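Local coordinates for protein arginine phosphatase Ywle (Geobacillus stearothermophilus, PDB 4PIC) that removes the phosphate from phosphoarginine residues of proteins, probably counteracting the arginine kinase McsB, and shows almost no activity toward phosphotyrosine peptides, at residues Ala20-Asn25 and Thr135-Leu140; Leu54-Ile59 and Val125-Arg130. All blocks are in the same frame, centred on the assembly; numbering follows the deposited sequence.

Contact 1: residues Ala20-Asn25 and Thr135-Leu140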
loop_
_atom_site.group_PDB
_atom_site.type_symbol
_atom_site.label_atom_id
_atom_site.label_comp_id
_atom_site.label_asym_id
_atom_site.label_seq_id
_atom_site.Cartn_x
_atom_site.Cartn_y
_atom_site.Cartn_z
ATOM N N ALA A 20 9.039 -1.903 16.812
ATOM C CA ALA A 20 8.251 -2.564 17.841
ATOM C C ALA A 20 9.150 -3.309 18.814
ATOM O O ALA A 20 8.941 -3.235 20.025
ATOM C CB ALA A 20 7.222 -3.512 17.214
ATOM N N ALA A 21 10.158 -3.999 18.300
ATOM C CA ALA A 21 11.050 -4.756 19.172
ATOM C C ALA A 21 11.841 -3.848 20.101
ATOM O O ALA A 21 12.027 -4.167 21.279
ATOM C CB ALA A 21 11.987 -5.635 18.367
ATOM N N LEU A 22 12.324 -2.725 19.572
ATOM C CA LEU A 22 13.097 -1.790 20.385
ATOM C C LEU A 22 12.244 -1.212 21.499
ATOM O O LEU A 22 12.708 -1.074 22.628
ATOM C CB LEU A 22 13.677 -0.673 19.514
ATOM C CG LEU A 22 14.833 -1.123 18.625
ATOM C CD1 LEU A 22 15.052 -0.089 17.539
ATOM C CD2 LEU A 22 16.086 -1.288 19.475
ATOM N N LEU A 23 10.995 -0.878 21.202
ATOM C CA LEU A 23 10.155 -0.276 22.233
ATOM C C LEU A 23 9.743 -1.328 23.251
ATOM O O LEU A 23 9.794 -1.078 24.463
ATOM C CB LEU A 23 8.927 0.412 21.619
ATOM C CG LEU A 23 7.945 1.058 22.603
ATOM C CD1 LEU A 23 8.664 2.066 23.500
ATOM C CD2 LEU A 23 6.782 1.705 21.849
ATOM N N GLU A 24 9.366 -2.510 22.774
ATOM C CA GLU A 24 8.907 -3.578 23.653
ATOM C C GLU A 24 10.019 -4.007 24.602
ATOM O O GLU A 24 9.763 -4.319 25.771
ATOM C CB GLU A 24 8.400 -4.767 22.823
ATOM C CG GLU A 24 7.956 -5.982 23.633
ATOM C CD GLU A 24 6.680 -5.750 24.431
ATOM O OE1 GLU A 24 5.997 -4.724 24.213
ATOM O OE2 GLU A 24 6.359 -6.606 25.286
ATOM N N ASN A 25 11.255 -3.982 24.116
ATOM C CA ASN A 25 12.395 -4.362 24.953
ATOM C C ASN A 25 12.527 -3.502 26.205
ATOM O O ASN A 25 13.075 -3.951 27.211
ATOM C CB ASN A 25 13.704 -4.304 24.165
ATOM C CG ASN A 25 14.796 -5.142 24.798
ATOM O OD1 ASN A 25 14.571 -6.293 25.174
ATOM N ND2 ASN A 25 15.981 -4.571 24.916
ATOM N N THR A 135 17.400 5.826 18.621
ATOM C CA THR A 135 17.417 7.206 19.083
ATOM C C THR A 135 16.006 7.735 19.253
ATOM O O THR A 135 15.667 8.319 20.290
ATOM C CB THR A 135 18.186 8.093 18.096
ATOM O OG1 THR A 135 19.540 7.626 18.014
ATOM C CG2 THR A 135 18.166 9.548 18.561
ATOM N N LEU A 136 15.172 7.507 18.243
ATOM C CA LEU A 136 13.807 8.013 18.290
ATOM C C LEU A 136 12.952 7.306 19.339
ATOM O O LEU A 136 12.085 7.926 19.968
ATOM C CB LEU A 136 13.154 7.927 16.911
ATOM C CG LEU A 136 13.816 8.818 15.852
ATOM C CD1 LEU A 136 13.247 8.543 14.479
ATOM C CD2 LEU A 136 13.656 10.291 16.191
ATOM N N ILE A 137 13.198 6.019 19.548
ATOM C CA ILE A 137 12.411 5.259 20.505
ATOM C C ILE A 137 12.816 5.589 21.941
ATOM O O ILE A 137 11.975 5.589 22.852
ATOM C CB ILE A 137 12.444 3.771 20.163
ATOM C CG1 ILE A 137 11.608 3.572 18.891
ATOM C CG2 ILE A 137 11.904 2.917 21.292
ATOM C CD1 ILE A 137 11.702 2.215 18.329
ATOM N N ASP A 138 14.089 5.928 22.142
ATOM C CA ASP A 138 14.520 6.449 23.432
ATOM C C ASP A 138 13.770 7.749 23.722
ATOM O O ASP A 138 13.271 7.953 24.834
ATOM C CB ASP A 138 16.036 6.685 23.462
ATOM C CG ASP A 138 16.831 5.399 23.571
ATOM O OD1 ASP A 138 16.238 4.340 23.864
ATOM O OD2 ASP A 138 18.066 5.450 23.381
ATOM N N ARG A 139 13.672 8.627 22.725
ATOM C CA ARG A 139 12.955 9.889 22.920
ATOM C C ARG A 139 11.472 9.639 23.129
ATOM O O ARG A 139 10.825 10.322 23.921
ATOM C CB ARG A 139 13.133 10.837 21.732
ATOM C CG ARG A 139 14.552 10.977 21.223
ATOM C CD ARG A 139 15.297 12.181 21.751
ATOM N NE ARG A 139 16.577 12.309 21.052
ATOM C CZ ARG A 139 17.701 12.748 21.607
ATOM N NH1 ARG A 139 17.715 13.115 22.881
ATOM N NH2 ARG A 139 18.813 12.823 20.886
ATOM N N LEU A 140 10.925 8.666 22.411
ATOM C CA LEU A 140 9.530 8.290 22.595
ATOM C C LEU A 140 9.265 7.816 24.019
ATOM O O LEU A 140 8.286 8.243 24.648
ATOM C CB LEU A 140 9.163 7.185 21.607
ATOM C CG LEU A 140 7.753 6.623 21.744
ATOM C CD1 LEU A 140 6.767 7.712 21.413
ATOM C CD2 LEU A 140 7.577 5.458 20.787
#
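Leu-140, which meets Leu-23 across the contact, is fixed in its own helix by a backbone bond in which Leu-140 N lies 2.8 Å from Leu-136 O. The interface itself is apolar and illustrates helix-on-helix packing in the α/β fold of the low molecular weight phosphatases: helices 15-25 and 123-150 both send side chains onto Phe-7 of the parallel sheet. Their local axes approach to 9.8 Å and cross at -41°, close enough for a single isoleucine to fill the middle. Ile-137 does so with two branches. Its CG2, set opposite its own backbone N, reaches Leu-23 CA at 3.8 Å and also lies against Leu-23 CB and CD1, while its CD1, at the end of the other branch, touches Leu-22 CB at 3.7 Å. With an alanine here, both branches would be missing, which would probably open a gap between the helices and rob Leu-22 and Leu-23 of a shared partner. The side of the interface is tied by a salt bridge from Asp-138 to Lys-26. The other methyl of Leu-23, CD2, meets Leu-140 CD2 at 4.0 Å, the two side chains crossing nearly at right angles.

Contact 2: residues Leu54-Ile59 and Val125-Arg130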
loop_
_atom_site.group_PDB
_atom_site.type_symbol
_atom_site.label_atom_id
_atom_site.label_comp_id
_atom_site.label_asym_id
_atom_site.label_seq_id
_atom_site.Cartn_x
_atom_site.Cartn_y
_atom_site.Cartn_z
ATOM N N LEU A 54 18.968 -6.607 15.393
ATOM C CA LEU A 54 18.335 -6.653 16.713
ATOM C C LEU A 54 19.146 -7.524 17.669
ATOM O O LEU A 54 19.338 -7.163 18.829
ATOM C CB LEU A 54 16.880 -7.122 16.641
ATOM C CG LEU A 54 15.923 -6.113 15.998
ATOM C CD1 LEU A 54 14.569 -6.760 15.773
ATOM C CD2 LEU A 54 15.781 -4.844 16.856
ATOM N N LYS A 55 19.640 -8.652 17.181
ATOM C CA LYS A 55 20.458 -9.546 18.001
ATOM C C LYS A 55 21.699 -8.824 18.536
ATOM O O LYS A 55 22.129 -9.069 19.671
ATOM C CB LYS A 55 20.864 -10.784 17.188
ATOM C CG LYS A 55 21.512 -11.895 18.008
ATOM C CD LYS A 55 22.070 -12.985 17.097
ATOM C CE LYS A 55 22.361 -14.262 17.874
ATOM N NZ LYS A 55 21.110 -15.004 18.214
ATOM N N GLU A 56 22.257 -7.911 17.742
ATOM C CA GLU A 56 23.447 -7.164 18.154
ATOM C C GLU A 56 23.177 -6.311 19.389
ATOM O O GLU A 56 24.094 -5.973 20.147
ATOM C CB GLU A 56 23.941 -6.260 17.025
ATOM C CG GLU A 56 24.391 -7.006 15.793
ATOM C CD GLU A 56 24.680 -6.096 14.612
ATOM O OE1 GLU A 56 24.613 -4.853 14.758
ATOM O OE2 GLU A 56 24.991 -6.636 13.532
ATOM N N LYS A 57 21.920 -5.931 19.574
ATOM C CA LYS A 57 21.524 -5.147 20.737
ATOM C C LYS A 57 20.826 -5.984 21.810
ATOM O O LYS A 57 20.178 -5.435 22.710
ATOM C CB LYS A 57 20.646 -3.974 20.300
ATOM C CG LYS A 57 21.385 -2.968 19.421
ATOM C CD LYS A 57 22.729 -2.595 20.052
ATOM C CE LYS A 57 23.447 -1.491 19.287
ATOM N NZ LYS A 57 22.815 -0.164 19.519
ATOM N N GLY A 58 20.969 -7.301 21.709
ATOM C CA GLY A 58 20.447 -8.226 22.697
ATOM C C GLY A 58 18.987 -8.598 22.566
ATOM O O GLY A 58 18.397 -9.169 23.485
ATOM N N ILE A 59 18.386 -8.279 21.423
ATOM C CA ILE A 59 16.961 -8.491 21.244
ATOM C C ILE A 59 16.728 -9.683 20.323
ATOM O O ILE A 59 17.271 -9.738 19.220
ATOM C CB ILE A 59 16.303 -7.228 20.688
ATOM C CG1 ILE A 59 16.403 -6.101 21.720
ATOM C CG2 ILE A 59 14.847 -7.497 20.323
ATOM C CD1 ILE A 59 16.000 -4.732 21.172
ATOM N N VAL A 125 22.668 -1.079 6.073
ATOM C CA VAL A 125 21.530 -0.170 6.005
ATOM C C VAL A 125 20.474 -0.541 7.047
ATOM O O VAL A 125 19.817 0.334 7.603
ATOM C CB VAL A 125 20.922 -0.097 4.596
ATOM C CG1 VAL A 125 19.936 1.062 4.510
ATOM C CG2 VAL A 125 22.033 0.088 3.572
ATOM N N TYR A 126 20.315 -1.833 7.318
ATOM C CA TYR A 126 19.477 -2.257 8.440
ATOM C C TYR A 126 20.000 -1.702 9.752
ATOM O O TYR A 126 19.224 -1.282 10.618
ATOM C CB TYR A 126 19.412 -3.778 8.528
ATOM C CG TYR A 126 18.410 -4.379 7.563
ATOM C CD1 TYR A 126 18.756 -4.640 6.239
ATOM C CD2 TYR A 126 17.121 -4.699 7.977
ATOM C CE1 TYR A 126 17.837 -5.185 5.358
ATOM C CE2 TYR A 126 16.196 -5.243 7.101
ATOM C CZ TYR A 126 16.567 -5.487 5.794
ATOM O OH TYR A 126 15.665 -6.030 4.901
ATOM N N ARG A 127 21.320 -1.692 9.908
ATOM C CA ARG A 127 21.918 -1.176 11.132
ATOM C C ARG A 127 21.684 0.326 11.232
ATOM O O ARG A 127 21.380 0.836 12.299
ATOM C CB ARG A 127 23.415 -1.509 11.190
ATOM C CG ARG A 127 24.023 -1.371 12.572
ATOM C CD ARG A 127 25.461 -1.881 12.610
ATOM N NE ARG A 127 25.530 -3.329 12.459
ATOM C CZ ARG A 127 26.164 -3.952 11.471
ATOM N NH1 ARG A 127 26.791 -3.249 10.536
ATOM N NH2 ARG A 127 26.177 -5.276 11.418
ATOM N N ALA A 128 21.803 1.035 10.117
ATOM C CA ALA A 128 21.562 2.473 10.094
ATOM C C ALA A 128 20.124 2.779 10.517
ATOM O O ALA A 128 19.879 3.700 11.325
ATOM C CB ALA A 128 21.828 3.021 8.704
ATOM N N ALA A 129 19.183 2.003 9.976
ATOM C CA ALA A 129 17.770 2.155 10.325
ATOM C C ALA A 129 17.549 1.857 11.807
ATOM O O ALA A 129 16.851 2.597 12.504
ATOM C CB ALA A 129 16.907 1.243 9.468
ATOM N N ARG A 130 18.151 0.775 12.291
ATOM C CA ARG A 130 18.045 0.427 13.700
ATOM C C ARG A 130 18.546 1.563 14.589
ATOM O O ARG A 130 17.939 1.877 15.607
ATOM C CB ARG A 130 18.820 -0.854 14.014
ATOM C CG ARG A 130 18.625 -1.320 15.456
ATOM C CD ARG A 130 19.788 -2.192 15.900
ATOM N NE ARG A 130 21.013 -1.400 15.967
ATOM C CZ ARG A 130 22.243 -1.895 15.866
ATOM N NH1 ARG A 130 22.441 -3.199 15.691
ATOM N NH2 ARG A 130 23.282 -1.076 15.934
HETATM O O HOH W 1 25.662 -2.700 16.158
#
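Glu-56, near the end of helix 48-56, reaches across to helix 123-150 and holds Arg-127 and Arg-130 together, a worked example of a salt-bridge network that joins the end region of one helix to the flank of another. Its CB already lies 3.7 Å from Arg-130 NH1, and the extended chain beyond CG (chi2 171°) carries the carboxylate on to Arg-127. There CD faces the edge of the Arg-127 guanidinium, whose plane is only 18° from that of the carboxylate. The grip is side-on and two-pronged: Arg-127 NE donates to OE1 at 2.9 Å and Arg-127 NH2 to OE2 at 2.8 Å, the second bond nearly straight, and both use syn lone pairs. OE1 does more. Arg-130 NH1 comes to it from above the carboxylate plane at 2.9 Å, its guanidinium turned 73° from the carboxylate, and a water that donates to OE1 also accepts from Arg-130 NH2. The same NH1 bonds Val-53 O of helix 48-56. Beside Glu-56, Lys-57 lays its bent chain over one face of the Arg-130 guanidinium, with CE 3.4 Å from NH2; its ammonium forms a salt bridge with Glu-134. A Schellman motif, with Gly-58 as its C-prime residue at positive phi, closes the helix. One carboxylate thus answers two guanidinium groups, and Glu-134 supplies a second negative charge, which probably offsets the closeness of Lys-57 to Arg-130; the two arginines should favour an ionised Glu-56.

Both contacts draw on helix 123-150, contact 2 near its start and contact 1 further along, and their centres lie 12 Å apart. They are joined directly by apolar packing: Leu-22 CD2 meets Ile-59 CD1 at 3.8 Å, and Ala-21 CB meets Leu-54 CD1 at the same distance, so the residues 54-59 that carry the charged network also rest on helix 15-25. A buried seam and a polar edge therefore act on the same long helix. Measured side chain to side chain, Leu-22 and Arg-130 are each about 9 Å from Arg-15, probably catalytic by similarity to relatives. Each contact thus comes near the active site, contact 2 touching Cys-14 of the probable substrate-binding loop through Tyr-126.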